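Local coordinates for protein beta-galactosidase (PDB 4CUA) that belongs to an enzyme that releases terminal beta-galactose residues, and as a carbohydrate-binding module probably recognises galactose-containing glycans, at residues Ala46-Arg54 with Lys168-Val176; Leu71-Gly82 with Met145-Tyr156. All coordinates share one frame; numbering follows the deposited sequence.

Contact 1: residues Ala46-Arg54 with Lys168-Val176; sequences ANRWTNWNR and KRGTSITEV. With CA (calcium ion), chain C; EDO (1,2-ethanediol), chain D; EDO (1,2-ethanediol), chain F.
Asn47 and Thr174 meet at the calcium ion. Asn47 OD1 binds the metal at 2.3 Å, as does Glu175 OE1, and the backbone O of Thr174 joins them. Asn33, Asp36 and Leu38 complete the site. Thr174 OG1 also donates to Asn47 O at 2.8 Å, tilted from the carbonyl plane. This bond ties the Asn47 backbone to the residue whose own O binds the metal. Beyond the metal the segments run antiparallel, and Trp49 and Ile173 form a hydrogen-bonded pair. This short pairing belongs to a galactose-binding-like beta-sandwich domain, and a structural calcium is common in such modules. With CG anti to the backbone N (chi1 167°), the Trp49 ring reaches the partner strand, and Ile173 N lies at its edge. Its CZ3 comes 3.6 Å from Thr171 O, while CE3 packs on Ile173 CD1. NE1 is held by Asp24. Further along, Asn51 OD1 takes the N-H of Thr171 at 2.8 Å, almost straight at 168°, so a side chain stands in for a strand carbonyl. A water bridges Asn51 ND2 and Thr171 OG1. Thr50 OG1 accepts from Trp52 N in an ST turn and is also bonded to Asp29. At the exposed end Arg169 runs beside Trp52 and Asn53. Trp52 CZ2 lies over one guanidinium face, 3.5 Å from Arg169 NH1, with the two planes 55° apart. Asn53 OD1 meets the guanidinium edge through a weak bond from Arg169 NH2.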
loop_
_atom_site.group_PDB
_atom_site.type_symbol
_atom_site.label_atom_id
_atom_site.label_comp_id
_atom_site.label_asym_id
_atom_site.label_seq_id
_atom_site.Cartn_x
_atom_site.Cartn_y
_atom_site.Cartn_z
ATOM N N ALA A 46 -3.804 17.074 -6.920
ATOM C CA ALA A 46 -4.014 15.660 -7.043
ATOM C C ALA A 46 -2.780 14.970 -6.518
ATOM O O ALA A 46 -1.647 15.225 -6.989
ATOM C CB ALA A 46 -4.285 15.248 -8.463
ATOM N N ASN A 47 -2.989 14.084 -5.556
ATOM C CA ASN A 47 -1.876 13.312 -4.984
ATOM C C ASN A 47 -2.414 11.952 -4.514
ATOM O O ASN A 47 -3.122 11.857 -3.525
ATOM C CB ASN A 47 -1.271 14.035 -3.774
ATOM C CG ASN A 47 -0.091 13.259 -3.213
ATOM O OD1 ASN A 47 -0.261 12.435 -2.295
ATOM N ND2 ASN A 47 1.062 13.485 -3.766
ATOM N N ARG A 48 -2.194 10.937 -5.318
ATOM C CA ARG A 48 -2.794 9.641 -5.058
ATOM C C ARG A 48 -2.181 8.568 -5.906
ATOM O O ARG A 48 -1.701 8.853 -7.011
ATOM C CB ARG A 48 -4.295 9.713 -5.250
ATOM C CG ARG A 48 -4.721 10.297 -6.588
ATOM C CD ARG A 48 -6.216 10.312 -6.702
ATOM N NE ARG A 48 -6.709 10.925 -7.925
ATOM C CZ ARG A 48 -6.989 12.221 -8.068
ATOM N NH1 ARG A 48 -6.772 13.102 -7.122
ATOM N NH2 ARG A 48 -7.445 12.654 -9.259
ATOM N N TRP A 49 -2.181 7.318 -5.394
ATOM C CA TRP A 49 -2.112 6.160 -6.237
ATOM C C TRP A 49 -3.528 5.804 -6.627
ATOM O O TRP A 49 -4.461 5.904 -5.827
ATOM C CB TRP A 49 -1.523 4.977 -5.482
ATOM C CG TRP A 49 -1.729 3.677 -6.220
ATOM C CD1 TRP A 49 -0.922 3.161 -7.137
ATOM C CD2 TRP A 49 -2.843 2.768 -6.071
ATOM N NE1 TRP A 49 -1.431 1.970 -7.598
ATOM C CE2 TRP A 49 -2.619 1.724 -6.985
ATOM C CE3 TRP A 49 -3.981 2.768 -5.300
ATOM C CZ2 TRP A 49 -3.496 0.639 -7.102
ATOM C CZ3 TRP A 49 -4.852 1.673 -5.410
ATOM C CH2 TRP A 49 -4.593 0.643 -6.313
ATOM N N THR A 50 -3.712 5.402 -7.889
ATOM C CA THR A 50 -4.961 4.734 -8.279
ATOM C C THR A 50 -4.598 3.692 -9.290
ATOM O O THR A 50 -3.524 3.713 -9.857
ATOM C CB THR A 50 -5.986 5.688 -8.919
ATOM O OG1 THR A 50 -5.672 5.881 -10.296
ATOM C CG2 THR A 50 -6.116 7.040 -8.254
ATOM N N ASN A 51 -5.575 2.805 -9.527
ATOM C CA ASN A 51 -5.528 1.891 -10.686
ATOM C C ASN A 51 -6.705 2.263 -11.609
ATOM O O ASN A 51 -7.272 1.360 -12.256
ATOM C CB ASN A 51 -5.483 0.454 -10.313
ATOM C CG ASN A 51 -6.687 -0.019 -9.545
ATOM O OD1 ASN A 51 -7.459 0.796 -9.047
ATOM N ND2 ASN A 51 -6.819 -1.355 -9.394
ATOM N N TRP A 52 -7.012 3.533 -11.707
ATOM C CA TRP A 52 -8.100 4.036 -12.550
ATOM C C TRP A 52 -7.878 3.586 -13.992
ATOM O O TRP A 52 -6.852 3.776 -14.557
ATOM C CB TRP A 52 -8.187 5.548 -12.440
ATOM C CG TRP A 52 -9.227 6.151 -13.324
ATOM C CD1 TRP A 52 -10.571 6.254 -13.050
ATOM C CD2 TRP A 52 -9.015 6.777 -14.585
ATOM N NE1 TRP A 52 -11.198 6.876 -14.115
ATOM C CE2 TRP A 52 -10.270 7.234 -15.035
ATOM C CE3 TRP A 52 -7.910 6.980 -15.387
ATOM C CZ2 TRP A 52 -10.442 7.856 -16.294
ATOM C CZ3 TRP A 52 -8.081 7.620 -16.645
ATOM C CH2 TRP A 52 -9.336 8.039 -17.065
ATOM N N ASN A 53 -8.928 3.009 -14.559
ATOM C CA ASN A 53 -8.978 2.556 -15.948
ATOM C C ASN A 53 -7.916 1.528 -16.288
ATOM O O ASN A 53 -7.529 1.418 -17.455
ATOM C CB ASN A 53 -8.941 3.747 -16.868
ATOM C CG ASN A 53 -9.415 3.402 -18.270
ATOM O OD1 ASN A 53 -10.327 2.603 -18.408
ATOM N ND2 ASN A 53 -8.763 3.962 -19.288
ATOM N N ARG A 54 -7.453 0.733 -15.338
ATOM C CA ARG A 54 -6.486 -0.307 -15.595
ATOM C C ARG A 54 -7.248 -1.614 -15.800
ATOM O O ARG A 54 -8.426 -1.737 -15.432
ATOM C CB ARG A 54 -5.391 -0.386 -14.492
ATOM C CG ARG A 54 -4.555 0.860 -14.354
ATOM C CD ARG A 54 -3.691 1.143 -15.577
ATOM N NE ARG A 54 -2.601 0.199 -15.676
ATOM C CZ ARG A 54 -1.610 0.311 -16.578
ATOM N NH1 ARG A 54 -1.642 1.262 -17.524
ATOM N NH2 ARG A 54 -0.591 -0.497 -16.490
ATOM N N LYS A 168 -17.110 2.080 -9.786
ATOM C CA LYS A 168 -15.931 2.901 -9.999
ATOM C C LYS A 168 -15.065 2.269 -11.079
ATOM O O LYS A 168 -15.184 1.076 -11.364
ATOM C CB LYS A 168 -15.152 2.984 -8.684
ATOM C CG LYS A 168 -15.849 3.664 -7.538
ATOM C CD LYS A 168 -16.207 5.101 -7.782
ATOM C CE LYS A 168 -16.773 5.782 -6.535
ATOM N NZ LYS A 168 -17.022 7.200 -6.769
ATOM N N ARG A 169 -14.117 3.050 -11.584
ATOM C CA ARG A 169 -13.166 2.584 -12.563
ATOM C C ARG A 169 -11.771 2.275 -11.889
ATOM O O ARG A 169 -10.811 1.901 -12.553
ATOM C CB ARG A 169 -13.042 3.602 -13.690
ATOM C CG ARG A 169 -14.336 3.764 -14.545
ATOM C CD ARG A 169 -14.232 4.884 -15.532
ATOM N NE ARG A 169 -13.373 4.489 -16.681
ATOM C CZ ARG A 169 -12.973 5.330 -17.627
ATOM N NH1 ARG A 169 -13.354 6.585 -17.652
ATOM N NH2 ARG A 169 -12.212 4.846 -18.610
ATOM N N GLY A 170 -11.700 2.446 -10.554
ATOM C CA GLY A 170 -10.502 2.064 -9.826
ATOM C C GLY A 170 -10.611 2.373 -8.363
ATOM O O GLY A 170 -11.581 2.977 -7.916
ATOM N N THR A 171 -9.547 1.934 -7.661
ATOM C CA THR A 171 -9.337 2.169 -6.233
ATOM C C THR A 171 -8.350 3.308 -6.141
ATOM O O THR A 171 -7.539 3.523 -7.039
ATOM C CB THR A 171 -8.821 0.921 -5.554
ATOM O OG1 THR A 171 -9.823 -0.101 -5.754
ATOM C CG2 THR A 171 -8.663 1.131 -4.054
ATOM N N SER A 172 -8.430 4.039 -5.042
ATOM C CA SER A 172 -7.623 5.225 -4.874
ATOM C C SER A 172 -7.165 5.484 -3.424
ATOM O O SER A 172 -7.966 5.453 -2.501
ATOM C CB SER A 172 -8.407 6.431 -5.359
ATOM O OG SER A 172 -7.714 7.673 -5.226
ATOM N N ILE A 173 -5.910 5.849 -3.262
ATOM C CA ILE A 173 -5.269 6.096 -1.964
ATOM C C ILE A 173 -4.372 7.317 -2.068
ATOM O O ILE A 173 -3.457 7.345 -2.869
ATOM C CB ILE A 173 -4.419 4.897 -1.555
ATOM C CG1 ILE A 173 -5.270 3.659 -1.301
ATOM C CG2 ILE A 173 -3.595 5.218 -0.287
ATOM C CD1 ILE A 173 -4.449 2.378 -1.137
ATOM N N THR A 174 -4.612 8.307 -1.180
ATOM C CA THR A 174 -3.701 9.485 -1.153
ATOM C C THR A 174 -2.426 9.241 -0.295
ATOM O O THR A 174 -1.384 9.731 -0.636
ATOM C CB THR A 174 -4.405 10.751 -0.738
ATOM O OG1 THR A 174 -3.461 11.831 -0.760
ATOM C CG2 THR A 174 -5.084 10.696 0.569
ATOM N N GLU A 175 -2.562 8.431 0.747
ATOM C CA GLU A 175 -1.427 8.171 1.663
ATOM C C GLU A 175 -1.736 6.952 2.464
ATOM O O GLU A 175 -2.877 6.736 2.839
ATOM C CB GLU A 175 -1.219 9.408 2.570
ATOM C CG GLU A 175 0.119 9.465 3.301
ATOM C CD GLU A 175 1.322 9.776 2.477
ATOM O OE1 GLU A 175 1.233 9.984 1.251
ATOM O OE2 GLU A 175 2.465 9.836 3.062
ATOM N N VAL A 176 -0.658 6.205 2.771
ATOM C CA VAL A 176 -0.707 5.191 3.804
ATOM C C VAL A 176 0.262 5.598 4.888
ATOM O O VAL A 176 1.194 6.365 4.621
ATOM C CB VAL A 176 -0.342 3.797 3.305
ATOM C CG1 VAL A 176 -1.242 3.423 2.118
ATOM C CG2 VAL A 176 1.132 3.684 2.933
HETATM CA CA CA C . 0.516 11.111 -0.612
HETATM C C1 EDO D . -8.904 9.511 -10.711
HETATM O O1 EDO D . -9.215 10.890 -10.820
HETATM C C2 EDO D . -7.564 9.151 -11.315
HETATM O O2 EDO D . -6.525 9.827 -10.532
HETATM C C1 EDO F . -0.054 13.015 -9.203
HETATM O O1 EDO F . 0.774 11.921 -9.515
HETATM C C2 EDO F . -1.515 12.612 -9.308
HETATM O O2 EDO F . -1.884 11.682 -8.253
HETATM O O HOH W 1 -8.452 -2.274 -7.063
HETATM O O HOH W 2 -12.735 1.831 -17.013
HETATM O O HOH W 3 -10.499 -0.957 -13.841
#

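Contact 2: residues Leu71-Gly82 with Met145-Tyr156; sequences LSKRSVDNLSVG and MNHFSFDKVETY. With EDO (1,2-ethanediol), chain I.
Strands 74-82 and 145-155 pair antiparallel, their axes 159° apart, and a beta bulge shifts the register by two between Val76 and Asn78. Phe150 packs against the bulge. Its CG sits between the backbone N and the carbonyl carbon (chi1 45°), which lays the ring against the opposite backbone. One face covers the Asp77-Asn78 peptide, with CZ 3.4 Å from Asn78 N. The CZ corner also reaches Val76 CG1 at 3.9 Å, and CE2 packs on Leu79 CB. Phe148 presents its edge to the partner strand. Its CD2 lies 3.3 Å from Leu79 O, and CE2 touches Val81 CG2. On the other face of the sheet, in one of two Ser80 conformers, His147 ND1 reaches Ser80 OG at 2.8 Å. Selenomethionine Met145 bends back so that SE rests 3.6 Å from Gly82 CA. At the far end Lys73 lies across Tyr156. Its CG sits over the ring centre, 3.6 Å from the centroid, in a CH-pi contact. Leu71 CD2 meets the same ring obliquely, 3.4 Å from Tyr156 CE1. A water joins Lys73 NZ to Glu154 O. The face with Val76, Leu79, Val81 and Phe148 turns to the core, where Leu79 and Phe148 pack on Ile97 of strand 94-100. Strand 172-177 borders strand 70-83 beside Gly82, and strand 58-67 pairs with strand 70-83 near Ser72.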
loop_
_atom_site.group_PDB
_atom_site.type_symbol
_atom_site.label_atom_id
_atom_site.label_comp_id
_atom_site.label_asym_id
_atom_site.label_seq_id
_atom_site.Cartn_x
_atom_site.Cartn_y
_atom_site.Cartn_z
ATOM N N LEU A 71 17.443 -2.399 3.293
ATOM C CA LEU A 71 16.342 -3.258 3.603
ATOM C C LEU A 71 16.305 -3.681 5.074
ATOM O O LEU A 71 17.344 -4.011 5.639
ATOM C CB LEU A 71 16.371 -4.493 2.684
ATOM C CG LEU A 71 15.235 -5.493 2.904
ATOM C CD1 LEU A 71 13.898 -5.028 2.340
ATOM C CD2 LEU A 71 15.591 -6.814 2.247
ATOM N N SER A 72 15.133 -3.741 5.659
ATOM C CA SER A 72 14.954 -4.169 7.051
ATOM C C SER A 72 13.649 -4.828 7.249
ATOM O O SER A 72 12.637 -4.415 6.671
ATOM C CB SER A 72 15.021 -2.951 7.942
ATOM O OG SER A 72 14.999 -3.332 9.310
ATOM N N LYS A 73 13.621 -5.853 8.055
ATOM C CA LYS A 73 12.385 -6.271 8.614
ATOM C C LYS A 73 11.938 -5.284 9.655
ATOM O O LYS A 73 12.758 -4.635 10.305
ATOM C CB LYS A 73 12.450 -7.665 9.290
ATOM C CG LYS A 73 12.681 -8.792 8.348
ATOM C CD LYS A 73 12.509 -10.114 9.109
ATOM C CE LYS A 73 12.738 -11.261 8.169
ATOM N NZ LYS A 73 12.595 -12.605 8.825
ATOM N N ARG A 74 10.649 -5.180 9.811
ATOM C CA ARG A 74 10.047 -4.425 10.903
ATOM C C ARG A 74 8.953 -5.198 11.563
ATOM O O ARG A 74 8.292 -6.045 10.942
ATOM C CB ARG A 74 9.413 -3.120 10.347
ATOM C CG ARG A 74 10.382 -2.193 9.685
ATOM C CD ARG A 74 10.696 -0.982 10.511
ATOM N NE ARG A 74 11.615 -0.079 9.890
ATOM C CZ ARG A 74 12.452 0.641 10.664
ATOM N NH1 ARG A 74 12.377 0.453 11.982
ATOM N NH2 ARG A 74 13.309 1.453 10.143
ATOM N N SER A 75 8.710 -4.873 12.831
ATOM C CA SER A 75 7.590 -5.400 13.592
ATOM C C SER A 75 6.337 -4.530 13.403
ATOM O O SER A 75 6.279 -3.382 13.826
ATOM C CB SER A 75 7.927 -5.442 15.089
ATOM O OG SER A 75 6.782 -5.880 15.788
ATOM N N VAL A 76 5.338 -5.070 12.714
ATOM C CA VAL A 76 4.191 -4.319 12.256
ATOM C C VAL A 76 2.894 -4.832 12.809
ATOM O O VAL A 76 2.538 -6.026 12.678
ATOM C CB VAL A 76 4.098 -4.344 10.688
ATOM C CG1 VAL A 76 2.897 -3.532 10.234
ATOM C CG2 VAL A 76 5.406 -3.907 10.069
ATOM N N ASP A 77 2.085 -3.947 13.347
ATOM C CA ASP A 77 0.794 -4.288 13.859
ATOM C C ASP A 77 -0.371 -3.356 13.477
ATOM O O ASP A 77 -1.458 -3.397 14.001
ATOM C CB ASP A 77 0.856 -4.521 15.412
ATOM C CG ASP A 77 0.922 -3.229 16.203
ATOM O OD1 ASP A 77 1.030 -2.131 15.598
ATOM O OD2 ASP A 77 0.904 -3.301 17.468
ATOM N N ASN A 78 -0.125 -2.508 12.457
ATOM C CA ASN A 78 -1.034 -1.468 12.097
ATOM C C ASN A 78 -0.766 -1.053 10.637
ATOM O O ASN A 78 0.298 -1.252 10.119
ATOM C CB ASN A 78 -0.857 -0.214 13.028
ATOM C CG ASN A 78 0.468 0.419 12.893
ATOM O OD1 ASN A 78 0.651 1.370 12.091
ATOM N ND2 ASN A 78 1.458 -0.079 13.605
ATOM N N LEU A 79 -1.807 -0.432 10.103
ATOM C CA LEU A 79 -1.792 0.223 8.803
ATOM C C LEU A 79 -2.870 1.223 8.782
ATOM O O LEU A 79 -3.958 0.976 9.211
ATOM C CB LEU A 79 -2.081 -0.825 7.740
ATOM C CG LEU A 79 -2.208 -0.312 6.281
ATOM C CD1 LEU A 79 -0.931 0.316 5.739
ATOM C CD2 LEU A 79 -2.781 -1.407 5.351
ATOM N N SER A 80 -2.579 2.414 8.243
ATOM C CA SER A 80 -3.614 3.413 8.022
ATOM C C SER A 80 -3.616 3.783 6.544
ATOM O O SER A 80 -2.575 3.932 5.950
ATOM C CB SER A 80 -3.357 4.679 8.840
ATOM O OG SER A 80 -3.257 4.402 10.215
ATOM N N VAL A 81 -4.821 3.938 5.993
ATOM C CA VAL A 81 -4.987 4.210 4.557
ATOM C C VAL A 81 -5.998 5.296 4.353
ATOM O O VAL A 81 -7.161 5.190 4.735
ATOM C CB VAL A 81 -5.473 2.977 3.804
ATOM C CG1 VAL A 81 -5.548 3.243 2.289
ATOM C CG2 VAL A 81 -4.623 1.784 4.083
ATOM N N GLY A 82 -5.557 6.345 3.686
ATOM C CA GLY A 82 -6.423 7.447 3.308
ATOM C C GLY A 82 -6.998 7.205 1.927
ATOM O O GLY A 82 -6.349 7.489 0.937
HETATM N N MSE A 145 -8.172 9.044 7.065
HETATM C CA MSE A 145 -7.264 7.907 7.286
HETATM C C MSE A 145 -8.038 6.809 7.939
HETATM O O MSE A 145 -8.637 6.998 9.024
HETATM C CB MSE A 145 -6.123 8.356 8.164
HETATM C CG MSE A 145 -5.233 9.464 7.614
HETATM SE SE MSE A 145 -4.432 9.111 5.847
HETATM C CE MSE A 145 -3.192 7.716 6.370
ATOM N N ASN A 146 -8.107 5.658 7.287
ATOM C CA ASN A 146 -8.842 4.474 7.790
ATOM C C ASN A 146 -7.831 3.610 8.498
ATOM O O ASN A 146 -6.832 3.217 7.930
ATOM C CB ASN A 146 -9.437 3.669 6.611
ATOM C CG ASN A 146 -10.638 4.335 5.977
ATOM O OD1 ASN A 146 -11.715 3.753 5.940
ATOM N ND2 ASN A 146 -10.498 5.575 5.461
ATOM N N HIS A 147 -8.079 3.296 9.772
ATOM C CA HIS A 147 -7.081 2.629 10.595
ATOM C C HIS A 147 -7.369 1.145 10.780
ATOM O O HIS A 147 -8.496 0.780 11.048
ATOM C CB HIS A 147 -7.075 3.305 11.980
ATOM C CG HIS A 147 -6.781 4.744 11.918
ATOM N ND1 HIS A 147 -5.553 5.218 11.581
ATOM C CD2 HIS A 147 -7.570 5.815 12.081
ATOM C CE1 HIS A 147 -5.574 6.541 11.569
ATOM N NE2 HIS A 147 -6.777 6.926 11.896
ATOM N N PHE A 148 -6.337 0.360 10.592
ATOM C CA PHE A 148 -6.318 -1.090 10.741
ATOM C C PHE A 148 -5.272 -1.501 11.759
ATOM O O PHE A 148 -4.226 -0.885 11.884
ATOM C CB PHE A 148 -5.939 -1.762 9.394
ATOM C CG PHE A 148 -6.816 -1.381 8.252
ATOM C CD1 PHE A 148 -8.016 -2.003 7.993
ATOM C CD2 PHE A 148 -6.420 -0.353 7.393
ATOM C CE1 PHE A 148 -8.815 -1.635 6.916
ATOM C CE2 PHE A 148 -7.218 0.002 6.315
ATOM C CZ PHE A 148 -8.409 -0.638 6.057
ATOM N N SER A 149 -5.610 -2.529 12.566
ATOM C CA SER A 149 -4.659 -3.106 13.492
ATOM C C SER A 149 -4.841 -4.629 13.461
ATOM O O SER A 149 -5.909 -5.114 13.086
ATOM C CB SER A 149 -4.806 -2.529 14.900
ATOM O OG SER A 149 -6.047 -2.837 15.477
ATOM N N PHE A 150 -3.765 -5.298 13.764
ATOM C CA PHE A 150 -3.681 -6.746 13.626
ATOM C C PHE A 150 -2.541 -7.261 14.469
ATOM O O PHE A 150 -1.716 -6.533 15.053
ATOM C CB PHE A 150 -3.551 -7.151 12.127
ATOM C CG PHE A 150 -2.575 -6.330 11.358
ATOM C CD1 PHE A 150 -1.247 -6.601 11.405
ATOM C CD2 PHE A 150 -3.032 -5.241 10.579
ATOM C CE1 PHE A 150 -0.305 -5.823 10.714
ATOM C CE2 PHE A 150 -2.104 -4.454 9.911
ATOM C CZ PHE A 150 -0.768 -4.729 9.987
ATOM N N ASP A 151 -2.496 -8.593 14.624
ATOM C CA ASP A 151 -1.423 -9.167 15.388
ATOM C C ASP A 151 -0.049 -8.788 14.834
ATOM O O ASP A 151 0.197 -8.846 13.638
ATOM C CB ASP A 151 -1.549 -10.694 15.409
ATOM C CG ASP A 151 -2.772 -11.196 16.155
ATOM O OD1 ASP A 151 -3.287 -10.545 17.121
ATOM O OD2 ASP A 151 -3.276 -12.269 15.731
ATOM N N LYS A 152 0.887 -8.422 15.681
ATOM C CA LYS A 152 2.191 -8.105 15.291
ATOM C C LYS A 152 2.905 -9.202 14.486
ATOM O O LYS A 152 2.830 -10.397 14.875
ATOM C CB LYS A 152 2.950 -7.783 16.560
ATOM C CG LYS A 152 4.376 -7.447 16.433
ATOM C CD LYS A 152 4.826 -7.108 17.880
ATOM C CE LYS A 152 4.522 -8.220 18.918
ATOM N NZ LYS A 152 4.881 -7.926 20.365
ATOM N N VAL A 153 3.521 -8.828 13.368
ATOM C CA VAL A 153 4.370 -9.671 12.527
ATOM C C VAL A 153 5.705 -8.987 12.254
ATOM O O VAL A 153 5.786 -7.740 12.151
ATOM C CB VAL A 153 3.682 -10.024 11.175
ATOM C CG1 VAL A 153 2.486 -10.888 11.377
ATOM C CG2 VAL A 153 3.266 -8.794 10.395
ATOM N N GLU A 154 6.753 -9.773 12.115
ATOM C CA GLU A 154 8.059 -9.302 11.712
ATOM C C GLU A 154 8.263 -9.616 10.228
ATOM O O GLU A 154 8.347 -10.772 9.795
ATOM C CB GLU A 154 9.144 -9.973 12.537
ATOM C CG GLU A 154 10.509 -9.362 12.366
ATOM C CD GLU A 154 11.524 -9.907 13.355
ATOM O OE1 GLU A 154 11.124 -10.712 14.242
ATOM O OE2 GLU A 154 12.709 -9.529 13.243
ATOM N N THR A 155 8.319 -8.570 9.425
ATOM C CA THR A 155 8.202 -8.760 7.976
ATOM C C THR A 155 8.972 -7.670 7.233
ATOM O O THR A 155 9.131 -6.533 7.728
ATOM C CB THR A 155 6.733 -8.778 7.551
ATOM O OG1 THR A 155 6.663 -9.127 6.155
ATOM C CG2 THR A 155 6.103 -7.447 7.766
ATOM N N TYR A 156 9.410 -8.018 6.014
ATOM C CA TYR A 156 9.988 -7.030 5.085
ATOM C C TYR A 156 8.919 -6.142 4.438
ATOM O O TYR A 156 9.271 -5.057 3.959
ATOM C CB TYR A 156 10.768 -7.713 3.974
ATOM C CG TYR A 156 12.052 -8.306 4.437
ATOM C CD1 TYR A 156 13.116 -7.498 4.774
ATOM C CD2 TYR A 156 12.277 -9.687 4.390
ATOM C CE1 TYR A 156 14.347 -8.023 5.154
ATOM C CE2 TYR A 156 13.508 -10.192 4.761
ATOM C CZ TYR A 156 14.514 -9.363 5.167
ATOM O OH TYR A 156 15.757 -9.930 5.502
HETATM C C1 EDO I . 10.911 -3.005 14.726
HETATM O O1 EDO I . 11.201 -4.120 13.909
HETATM C C2 EDO I . 11.549 -1.756 14.227
HETATM O O2 EDO I . 10.483 -0.873 13.906
HETATM O O HOH W 4 10.313 -12.930 10.141
#

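Overall arrangement
Contacts 1 and 2 lie on opposite sides of the chain's centre, with their own centres about 21 Å apart. They are joined where strands 172-177 and 70-83 run side by side in one antiparallel sheet. There Gly82 probably makes two backbone hydrogen bonds: its N with Glu175 O at 2.8 Å, and its O with Thr174 N at 2.9 Å. Ile173 CG1 also packs on Val81 CG1 at 3.6 Å. The two bonds would tie Thr174 and Glu175, both calcium ligands, to the end of contact 2. Contact 1 supplies three calcium ligands. Contact 2 supplies none, although the Met145 side chain lies about 8 Å from the ion.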